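Local coordinates for yeast Cdc13 OB4 (Candida glabrata, PDB 3RMH), which forms the dimeric OB4 domain of the telomere protein Cdc13, whose full-length form is probably a DNA-binding protein, at residues D38-I47 / L87-L96; L19-Y30 / I114-C122. The protein carries 2 engineered substitutions. One frame throughout, in Å; residues are numbered along the deposited sequence.

Interaction 1 of 2, residues D38-I47 / L87-L96; sequences DVEIVYDQEI and LTMDIFTPLL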
loop_
_atom_site.group_PDB
_atom_site.type_symbol
_atom_site.label_atom_id
_atom_site.label_comp_id
_atom_site.label_asym_id
_atom_site.label_seq_id
_atom_site.Cartn_x
_atom_site.Cartn_y
_atom_site.Cartn_z
ATOM N N ASP B 38 7.884 -1.018 -8.293
ATOM C CA ASP B 38 6.895 -0.048 -8.745
ATOM C C ASP B 38 7.216 1.272 -8.099
ATOM O O ASP B 38 7.675 1.320 -6.958
ATOM C CB ASP B 38 5.475 -0.502 -8.359
ATOM C CG ASP B 38 4.394 0.134 -9.223
ATOM O OD1 ASP B 38 4.726 0.772 -10.241
ATOM O OD2 ASP B 38 3.200 -0.021 -8.893
ATOM N N VAL B 39 6.994 2.348 -8.836
ATOM C CA VAL B 39 7.102 3.672 -8.266
ATOM C C VAL B 39 5.871 4.463 -8.669
ATOM O O VAL B 39 5.427 4.406 -9.810
ATOM C CB VAL B 39 8.375 4.409 -8.729
ATOM C CG1 VAL B 39 8.411 5.798 -8.132
ATOM C CG2 VAL B 39 9.635 3.633 -8.333
ATOM N N GLU B 40 5.311 5.195 -7.719
ATOM C CA GLU B 40 4.168 6.028 -8.012
ATOM C C GLU B 40 4.471 7.428 -7.529
ATOM O O GLU B 40 5.048 7.611 -6.457
ATOM C CB GLU B 40 2.922 5.468 -7.331
ATOM C CG GLU B 40 1.701 6.332 -7.496
ATOM C CD GLU B 40 0.419 5.550 -7.298
ATOM O OE1 GLU B 40 0.483 4.438 -6.727
ATOM O OE2 GLU B 40 -0.644 6.044 -7.729
ATOM N N ILE B 41 4.116 8.415 -8.342
ATOM C CA ILE B 41 4.327 9.808 -7.989
ATOM C C ILE B 41 2.989 10.519 -7.811
ATOM O O ILE B 41 2.093 10.375 -8.636
ATOM C CB ILE B 41 5.129 10.527 -9.068
ATOM C CG1 ILE B 41 6.521 9.903 -9.202
ATOM C CG2 ILE B 41 5.244 12.005 -8.746
ATOM C CD1 ILE B 41 7.252 10.341 -10.476
ATOM N N VAL B 42 2.862 11.271 -6.724
ATOM C CA VAL B 42 1.675 12.088 -6.486
ATOM C C VAL B 42 2.075 13.561 -6.526
ATOM O O VAL B 42 2.578 14.102 -5.541
ATOM C CB VAL B 42 1.022 11.757 -5.132
ATOM C CG1 VAL B 42 -0.201 12.627 -4.902
ATOM C CG2 VAL B 42 0.642 10.288 -5.079
ATOM N N TYR B 43 1.873 14.192 -7.680
ATOM C CA TYR B 43 2.266 15.584 -7.894
ATOM C C TYR B 43 3.736 15.789 -7.551
ATOM O O TYR B 43 4.584 14.998 -7.952
ATOM C CB TYR B 43 1.375 16.515 -7.071
ATOM C CG TYR B 43 -0.094 16.216 -7.250
ATOM C CD1 TYR B 43 -0.863 16.919 -8.170
ATOM C CD2 TYR B 43 -0.706 15.214 -6.515
ATOM C CE1 TYR B 43 -2.207 16.636 -8.341
ATOM C CE2 TYR B 43 -2.044 14.922 -6.677
ATOM C CZ TYR B 43 -2.790 15.634 -7.589
ATOM O OH TYR B 43 -4.124 15.332 -7.740
ATOM N N ASP B 44 4.033 16.856 -6.819
ATOM C CA ASP B 44 5.380 17.072 -6.307
ATOM C C ASP B 44 5.376 16.904 -4.794
ATOM O O ASP B 44 6.239 17.439 -4.089
ATOM C CB ASP B 44 5.889 18.460 -6.689
ATOM C CG ASP B 44 4.888 19.554 -6.377
ATOM O OD1 ASP B 44 4.066 19.366 -5.453
ATOM O OD2 ASP B 44 4.926 20.601 -7.060
ATOM N N GLN B 45 4.402 16.138 -4.310
ATOM C CA GLN B 45 4.158 16.005 -2.881
ATOM C C GLN B 45 4.607 14.666 -2.303
ATOM O O GLN B 45 4.988 14.598 -1.134
ATOM C CB GLN B 45 2.671 16.207 -2.579
ATOM C CG GLN B 45 2.076 17.467 -3.182
ATOM C CD GLN B 45 0.649 17.695 -2.730
ATOM O OE1 GLN B 45 0.272 17.327 -1.617
ATOM N NE2 GLN B 45 -0.157 18.298 -3.597
ATOM N N GLU B 46 4.552 13.602 -3.101
ATOM C CA GLU B 46 4.863 12.280 -2.572
ATOM C C GLU B 46 5.407 11.310 -3.613
ATOM O O GLU B 46 4.972 11.302 -4.761
ATOM C CB GLU B 46 3.631 11.672 -1.891
ATOM C CG GLU B 46 3.896 10.386 -1.113
ATOM C CD GLU B 46 2.787 10.072 -0.113
ATOM O OE1 GLU B 46 1.809 9.386 -0.486
ATOM O OE2 GLU B 46 2.892 10.513 1.054
ATOM N N ILE B 47 6.352 10.485 -3.181
ATOM C CA ILE B 47 6.868 9.380 -3.990
ATOM C C ILE B 47 6.672 8.097 -3.195
ATOM O O ILE B 47 7.089 8.003 -2.037
ATOM C CB ILE B 47 8.365 9.577 -4.286
ATOM C CG1 ILE B 47 8.595 10.925 -4.965
ATOM C CG2 ILE B 47 8.914 8.416 -5.155
ATOM C CD1 ILE B 47 10.058 11.287 -5.131
ATOM N N LEU B 87 11.242 16.258 -11.059
ATOM C CA LEU B 87 10.465 15.075 -10.709
ATOM C C LEU B 87 9.643 14.564 -11.893
ATOM O O LEU B 87 8.579 15.106 -12.194
ATOM C CB LEU B 87 9.536 15.363 -9.524
ATOM C CG LEU B 87 8.660 14.190 -9.066
ATOM C CD1 LEU B 87 9.501 12.964 -8.705
ATOM C CD2 LEU B 87 7.772 14.584 -7.888
ATOM N N THR B 88 10.147 13.528 -12.563
ATOM C CA THR B 88 9.393 12.829 -13.605
ATOM C C THR B 88 9.523 11.326 -13.412
ATOM O O THR B 88 10.465 10.864 -12.772
ATOM C CB THR B 88 9.900 13.166 -15.010
ATOM O OG1 THR B 88 11.286 12.820 -15.113
ATOM C CG2 THR B 88 9.722 14.645 -15.301
ATOM N N MET B 89 8.594 10.559 -13.973
ATOM C CA MET B 89 8.663 9.108 -13.834
ATOM C C MET B 89 9.942 8.559 -14.461
ATOM O O MET B 89 10.462 7.525 -14.040
ATOM C CB MET B 89 7.446 8.439 -14.469
ATOM C CG MET B 89 7.288 6.975 -14.084
ATOM S SD MET B 89 7.003 6.756 -12.309
ATOM C CE MET B 89 5.445 7.606 -12.120
ATOM N N ASP B 90 10.451 9.261 -15.464
ATOM C CA ASP B 90 11.601 8.771 -16.211
ATOM C C ASP B 90 12.832 8.558 -15.332
ATOM O O ASP B 90 13.655 7.691 -15.618
ATOM C CB ASP B 90 11.931 9.711 -17.372
ATOM C CG ASP B 90 10.750 9.914 -18.309
ATOM O OD1 ASP B 90 9.919 8.986 -18.438
ATOM O OD2 ASP B 90 10.647 11.005 -18.909
ATOM N N ILE B 91 12.973 9.340 -14.264
ATOM C CA ILE B 91 14.164 9.180 -13.430
ATOM C C ILE B 91 14.177 7.834 -12.718
ATOM O O ILE B 91 15.232 7.357 -12.312
ATOM C CB ILE B 91 14.353 10.317 -12.402
ATOM C CG1 ILE B 91 13.304 10.234 -11.290
ATOM C CG2 ILE B 91 14.399 11.681 -13.097
ATOM C CD1 ILE B 91 13.499 11.269 -10.197
ATOM N N PHE B 92 13.008 7.213 -12.568
ATOM C CA PHE B 92 12.942 5.918 -11.896
ATOM C C PHE B 92 13.188 4.706 -12.809
ATOM O O PHE B 92 13.517 3.615 -12.339
ATOM C CB PHE B 92 11.623 5.785 -11.136
ATOM C CG PHE B 92 11.450 6.840 -10.077
ATOM C CD1 PHE B 92 12.095 6.726 -8.854
ATOM C CD2 PHE B 92 10.678 7.960 -10.319
ATOM C CE1 PHE B 92 11.953 7.696 -7.886
ATOM C CE2 PHE B 92 10.534 8.938 -9.347
ATOM C CZ PHE B 92 11.169 8.802 -8.134
ATOM N N THR B 93 13.050 4.901 -14.111
ATOM C CA THR B 93 13.166 3.783 -15.060
ATOM C C THR B 93 14.397 2.882 -14.891
ATOM O O THR B 93 14.271 1.656 -14.922
ATOM C CB THR B 93 13.080 4.285 -16.505
ATOM O OG1 THR B 93 11.791 4.879 -16.703
ATOM C CG2 THR B 93 13.281 3.134 -17.487
ATOM N N PRO B 94 15.593 3.480 -14.717
ATOM C CA PRO B 94 16.784 2.633 -14.572
ATOM C C PRO B 94 16.803 1.811 -13.286
ATOM O O PRO B 94 17.594 0.881 -13.170
ATOM C CB PRO B 94 17.944 3.645 -14.574
ATOM C CG PRO B 94 17.380 4.875 -15.224
ATOM C CD PRO B 94 15.946 4.910 -14.763
ATOM N N LEU B 95 15.943 2.143 -12.329
ATOM C CA LEU B 95 15.957 1.450 -11.038
ATOM C C LEU B 95 15.023 0.222 -10.971
ATOM O O LEU B 95 15.135 -0.604 -10.061
ATOM C CB LEU B 95 15.621 2.441 -9.921
ATOM C CG LEU B 95 16.407 3.761 -9.989
ATOM C CD1 LEU B 95 15.943 4.758 -8.905
ATOM C CD2 LEU B 95 17.915 3.528 -9.925
ATOM N N LEU B 96 14.123 0.085 -11.945
ATOM C CA LEU B 96 13.064 -0.924 -11.848
ATOM C C LEU B 96 13.619 -2.336 -12.013
ATOM O O LEU B 96 14.481 -2.581 -12.858
ATOM C CB LEU B 96 11.980 -0.681 -12.903
ATOM C CG LEU B 96 11.200 0.631 -12.832
ATOM C CD1 LEU B 96 10.293 0.764 -14.052
ATOM C CD2 LEU B 96 10.394 0.737 -11.535
#
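The hairpin formed by strands 28-42 and 46-52 of the OB fold is covered on one side by the connection after helix 75-82, which curls through a 3-10 segment at 93-95 and whose Phe92 ring lies against Val39, Ile41 and Ile47. Val39 sets CG1 over the centre of this ring, 3.7 Å from the centroid and 7° off the ring normal, a CH-pi contact made almost straight down. The opposite face carries CG1 of its neighbour Ile91, which sits toward the rim, so the ring is held between two aliphatic groups. Ile41 reaches it obliquely, CD1 lying 3.7 Å from Phe92 CE2, while Ile47 CG2 comes to 3.8 Å from Phe92 CZ. The alternation of a beta strand explains the pattern: Val39 and Ile41 point to the connection, and Glu40 between them points away and forms a salt bridge with Arg48 of the second subunit. At the turn, a classic beta bulge places Gln45 and Glu46 opposite Val42, whose carbonyl oxygen accepts from both backbone N atoms. Leu87 lies between Ile41 and Ile47, its CD2 3.7 Å from Ile41 CG2 and its CD1 4.0 Å from Ile47 CD1. Met89 is bent at chi2 and chi3, both 63°, which folds its thioether back over the strand; CE then lies 3.7 Å from Ile41 CD1, and SD is 3.8 Å from Val39 O.

Interaction 2 of 2, residues L19-Y30 / I114-C122; sequences LNHLQHLTPKIY and IIRWSPIEC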
loop_
_atom_site.group_PDB
_atom_site.type_symbol
_atom_site.label_atom_id
_atom_site.label_comp_id
_atom_site.label_asym_id
_atom_site.label_seq_id
_atom_site.Cartn_x
_atom_site.Cartn_y
_atom_site.Cartn_z
ATOM N N LEU B 19 8.605 -7.217 8.631
ATOM C CA LEU B 19 8.573 -5.779 8.853
ATOM C C LEU B 19 7.148 -5.252 8.754
ATOM O O LEU B 19 6.753 -4.359 9.507
ATOM C CB LEU B 19 9.459 -5.057 7.841
ATOM C CG LEU B 19 10.968 -5.326 7.923
ATOM C CD1 LEU B 19 11.701 -4.518 6.876
ATOM C CD2 LEU B 19 11.477 -4.972 9.313
ATOM N N ASN B 20 6.377 -5.804 7.821
ATOM C CA ASN B 20 4.992 -5.362 7.630
ATOM C C ASN B 20 4.082 -5.728 8.781
ATOM O O ASN B 20 2.971 -5.208 8.887
ATOM C CB ASN B 20 4.408 -5.920 6.328
ATOM C CG ASN B 20 4.803 -5.098 5.127
ATOM O OD1 ASN B 20 4.893 -3.869 5.208
ATOM N ND2 ASN B 20 5.049 -5.770 4.002
ATOM N N HIS B 21 4.539 -6.636 9.633
ATOM C CA HIS B 21 3.723 -7.047 10.781
ATOM C C HIS B 21 4.021 -6.259 12.052
ATOM O O HIS B 21 3.250 -6.321 13.015
ATOM C CB HIS B 21 3.851 -8.548 11.040
ATOM C CG HIS B 21 2.954 -9.378 10.169
ATOM N ND1 HIS B 21 1.722 -9.809 10.582
ATOM C CD2 HIS B 21 3.116 -9.809 8.893
ATOM C CE1 HIS B 21 1.152 -10.499 9.597
ATOM N NE2 HIS B 21 1.972 -10.513 8.574
ATOM N N LEU B 22 5.129 -5.524 12.059
ATOM C CA LEU B 22 5.535 -4.793 13.266
ATOM C C LEU B 22 4.458 -3.790 13.666
ATOM O O LEU B 22 4.201 -2.817 12.951
ATOM C CB LEU B 22 6.874 -4.087 13.056
ATOM C CG LEU B 22 8.126 -4.967 12.989
ATOM C CD1 LEU B 22 9.318 -4.131 12.558
ATOM C CD2 LEU B 22 8.411 -5.644 14.325
ATOM N N GLN B 23 3.837 -4.050 14.811
ATOM C CA GLN B 23 2.696 -3.288 15.308
ATOM C C GLN B 23 3.107 -2.000 16.016
ATOM O O GLN B 23 2.392 -0.999 15.979
ATOM C CB GLN B 23 1.893 -4.154 16.279
ATOM C CG GLN B 23 0.647 -3.480 16.830
ATOM C CD GLN B 23 -0.624 -4.232 16.478
ATOM O OE1 GLN B 23 -0.590 -5.431 16.198
ATOM N NE2 GLN B 23 -1.753 -3.529 16.486
ATOM N N HIS B 24 4.259 -2.026 16.665
ATOM C CA HIS B 24 4.686 -0.877 17.448
ATOM C C HIS B 24 5.868 -0.199 16.781
ATOM O O HIS B 24 6.681 -0.854 16.126
ATOM C CB HIS B 24 5.059 -1.311 18.868
ATOM C CG HIS B 24 6.204 -2.273 18.919
ATOM N ND1 HIS B 24 6.216 -3.457 18.214
ATOM C CD2 HIS B 24 7.379 -2.227 19.595
ATOM C CE1 HIS B 24 7.349 -4.097 18.449
ATOM N NE2 HIS B 24 8.069 -3.374 19.283
ATOM N N LEU B 25 5.958 1.116 16.941
ATOM C CA LEU B 25 7.112 1.849 16.456
ATOM C C LEU B 25 8.363 1.308 17.119
ATOM O O LEU B 25 8.483 1.340 18.342
ATOM C CB LEU B 25 6.980 3.335 16.775
ATOM C CG LEU B 25 5.862 4.070 16.052
ATOM C CD1 LEU B 25 5.987 5.558 16.314
ATOM C CD2 LEU B 25 5.929 3.773 14.563
ATOM N N THR B 26 9.288 0.795 16.316
ATOM C CA THR B 26 10.570 0.397 16.849
ATOM C C THR B 26 11.519 1.558 16.626
ATOM O O THR B 26 11.271 2.445 15.792
ATOM C CB THR B 26 11.139 -0.891 16.188
ATOM O OG1 THR B 26 11.528 -0.629 14.825
ATOM C CG2 THR B 26 10.121 -2.024 16.241
ATOM N N PRO B 27 12.604 1.545 17.377
ATOM C CA PRO B 27 13.637 2.557 17.272
ATOM C C PRO B 27 14.802 1.946 16.518
ATOM O O PRO B 27 15.941 1.984 16.981
ATOM C CB PRO B 27 14.073 2.987 18.644
ATOM N N LYS B 28 14.503 1.375 15.353
ATOM C CA LYS B 28 15.513 0.713 14.548
ATOM C C LYS B 28 15.485 1.195 13.103
ATOM O O LYS B 28 14.450 1.623 12.590
ATOM C CB LYS B 28 15.330 -0.812 14.584
ATOM C CG LYS B 28 15.730 -1.474 15.899
ATOM C CD LYS B 28 15.347 -2.946 15.907
ATOM C CE LYS B 28 15.842 -3.655 17.170
ATOM N NZ LYS B 28 15.169 -3.169 18.413
ATOM N N ILE B 29 16.643 1.118 12.467
ATOM C CA ILE B 29 16.776 1.403 11.054
ATOM C C ILE B 29 17.184 0.091 10.431
ATOM O O ILE B 29 18.135 -0.552 10.892
ATOM C CB ILE B 29 17.860 2.463 10.812
ATOM C CG1 ILE B 29 17.392 3.806 11.375
ATOM C CG2 ILE B 29 18.159 2.600 9.316
ATOM C CD1 ILE B 29 18.536 4.787 11.614
ATOM N N TYR B 30 16.444 -0.315 9.405
ATOM C CA TYR B 30 16.646 -1.609 8.780
ATOM C C TYR B 30 17.318 -1.400 7.443
ATOM O O TYR B 30 16.836 -0.631 6.606
ATOM C CB TYR B 30 15.303 -2.301 8.580
ATOM C CG TYR B 30 14.561 -2.466 9.882
ATOM C CD1 TYR B 30 13.815 -1.420 10.413
ATOM C CD2 TYR B 30 14.623 -3.657 10.593
ATOM C CE1 TYR B 30 13.143 -1.556 11.617
ATOM C CE2 TYR B 30 13.940 -3.804 11.798
ATOM C CZ TYR B 30 13.210 -2.746 12.300
ATOM O OH TYR B 30 12.535 -2.885 13.491
ATOM N N ILE B 114 -1.635 4.983 10.895
ATOM C CA ILE B 114 -1.065 3.976 10.016
ATOM C C ILE B 114 0.455 4.082 10.071
ATOM O O ILE B 114 1.019 5.174 10.021
ATOM C CB ILE B 114 -1.531 4.177 8.560
ATOM C CG1 ILE B 114 -3.062 4.108 8.474
ATOM C CG2 ILE B 114 -0.882 3.149 7.638
ATOM C CD1 ILE B 114 -3.599 4.023 7.054
ATOM N N ILE B 115 1.128 2.949 10.192
ATOM C CA ILE B 115 2.585 2.999 10.165
ATOM C C ILE B 115 3.032 3.063 8.707
ATOM O O ILE B 115 2.561 2.296 7.874
ATOM C CB ILE B 115 3.211 1.787 10.875
ATOM C CG1 ILE B 115 3.083 1.960 12.387
ATOM C CG2 ILE B 115 4.699 1.639 10.487
ATOM C CD1 ILE B 115 3.381 0.703 13.173
ATOM N N ARG B 116 3.916 4.000 8.391
ATOM C CA ARG B 116 4.476 4.041 7.041
ATOM C C ARG B 116 5.990 3.959 7.113
ATOM O O ARG B 116 6.607 4.607 7.952
ATOM C CB ARG B 116 4.051 5.314 6.302
ATOM C CG ARG B 116 2.570 5.353 5.944
ATOM C CD ARG B 116 2.186 6.682 5.318
ATOM N NE ARG B 116 0.760 6.745 4.989
ATOM C CZ ARG B 116 -0.203 6.985 5.877
ATOM N NH1 ARG B 116 0.102 7.168 7.154
ATOM N NH2 ARG B 116 -1.475 7.028 5.494
ATOM N N TRP B 117 6.573 3.156 6.232
ATOM C CA TRP B 117 8.017 3.011 6.143
ATOM C C TRP B 117 8.582 4.121 5.259
ATOM O O TRP B 117 7.988 4.494 4.236
ATOM C CB TRP B 117 8.362 1.618 5.583
ATOM C CG TRP B 117 8.053 0.558 6.596
ATOM C CD1 TRP B 117 6.852 -0.081 6.788
ATOM C CD2 TRP B 117 8.946 0.056 7.611
ATOM N NE1 TRP B 117 6.955 -0.965 7.847
ATOM C CE2 TRP B 117 8.204 -0.894 8.364
ATOM C CE3 TRP B 117 10.270 0.316 7.939
ATOM C CZ2 TRP B 117 8.793 -1.595 9.428
ATOM C CZ3 TRP B 117 10.834 -0.371 9.006
ATOM C CH2 TRP B 117 10.102 -1.322 9.729
ATOM N N SER B 118 9.734 4.643 5.651
ATOM C CA SER B 118 10.308 5.801 4.988
ATOM C C SER B 118 11.808 5.574 4.909
ATOM O O SER B 118 12.364 4.932 5.787
ATOM C CB SER B 118 10.022 7.041 5.838
ATOM O OG SER B 118 10.124 8.225 5.077
ATOM N N PRO B 119 12.464 6.093 3.862
ATOM C CA PRO B 119 13.907 5.898 3.732
ATOM C C PRO B 119 14.733 7.051 4.296
ATOM O O PRO B 119 14.260 8.183 4.385
ATOM C CB PRO B 119 14.099 5.811 2.215
ATOM C CG PRO B 119 13.058 6.749 1.671
ATOM C CD PRO B 119 11.873 6.681 2.645
ATOM N N ILE B 120 15.982 6.765 4.644
ATOM C CA ILE B 120 16.858 7.762 5.241
ATOM C C ILE B 120 17.972 8.175 4.297
ATOM O O ILE B 120 18.665 7.320 3.770
ATOM C CB ILE B 120 17.525 7.195 6.501
ATOM C CG1 ILE B 120 16.458 6.831 7.531
ATOM C CG2 ILE B 120 18.536 8.193 7.065
ATOM C CD1 ILE B 120 16.925 5.831 8.555
ATOM N N GLU B 121 18.159 9.481 4.113
ATOM C CA GLU B 121 19.257 10.004 3.307
ATOM C C GLU B 121 19.251 9.360 1.922
ATOM O O GLU B 121 20.291 9.069 1.343
ATOM C CB GLU B 121 20.605 9.771 3.994
ATOM C CG GLU B 121 20.853 10.651 5.212
ATOM C CD GLU B 121 22.069 10.217 6.015
ATOM O OE1 GLU B 121 22.865 9.397 5.503
ATOM O OE2 GLU B 121 22.226 10.691 7.161
ATOM N N CYS B 122 18.056 9.128 1.406
ATOM C CA CYS B 122 17.900 8.526 0.090
ATOM C C CYS B 122 17.801 9.650 -0.936
ATOM O O CYS B 122 17.010 10.579 -0.762
ATOM C CB CYS B 122 16.638 7.666 0.078
ATOM S SG CYS B 122 16.337 6.792 -1.457
HETATM O O HOH W 1 5.393 -1.990 10.555
#
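With CG anti to the carbonyl carbon in both residues, chi1 -71° in Trp117 and -58° in Tyr30, the two rings swing toward each other and meet as an offset edge-to-face pair. The indole presents its six-membered ring edge to the face of the phenol ring, the centroids 5.4 Å apart and the planes at 72°; the closest atoms are Trp117 CZ3 and Tyr30 CD1. Leu19 lies against both rings, CD2 over one face of Tyr30 toward its rim and CB 3.9 Å from Trp117 CZ2. Leu22 CD1 adds a methyl at the indole edge. Strand 115-119 pairs with strand 99-108, which in turn pairs with strand 28-42, so in this OB fold the contact spans the sheet from one strand to the next but one and draws in the turn and loop that lead into strand 28-42. Inside that approach a type I turn from Leu19 to Leu22 directs two carbonyl oxygens at one water. The water donates to Leu19 O at 2.9 Å and to Leu22 O at 2.8 Å, and accepts a weak bond from Trp117 NE1 at 3.3 Å, linking the indole to the turn. Asn20 turns its amide nitrogen elsewhere, to the carbonyls of Val65 and Ile67, and His21 NE2 hydrogen-bonds His21 NE2 of the second subunit, so the turn is part of the dimer interface. Farther along the loop, Gln23 O lies 3.4 Å from CD1 of Ile115, and the Leu25 and Ile115 side chains run past each other in opposite directions. Beyond the aromatic pair, Ile120 pushes CD1 among the side-chain carbons of Ile29, touching CG1 and CG2 at 3.5 Å each.

Overall arrangement
After strand 9-11 and helix 16-19 the chain passes 19-30, the turn and loop entering strand 28-42, and runs along that strand into 38-47, where it reverses into strand 46-52. After strand 68-73 and helix 75-82 the connection 87-96 returns to the hairpin and closes interaction 1. Strand 99-108 follows, and only at 114-122 does the chain come back to 19-30, closing interaction 2; the smaller loop is thus nested inside the larger. Strand 28-42 serves both, near its start in interaction 2 and at its far end in interaction 1, the contact centres about 21 Å apart. One ties the helix-to-strand connection to the sheet, the other the entry loop to strand 115-119.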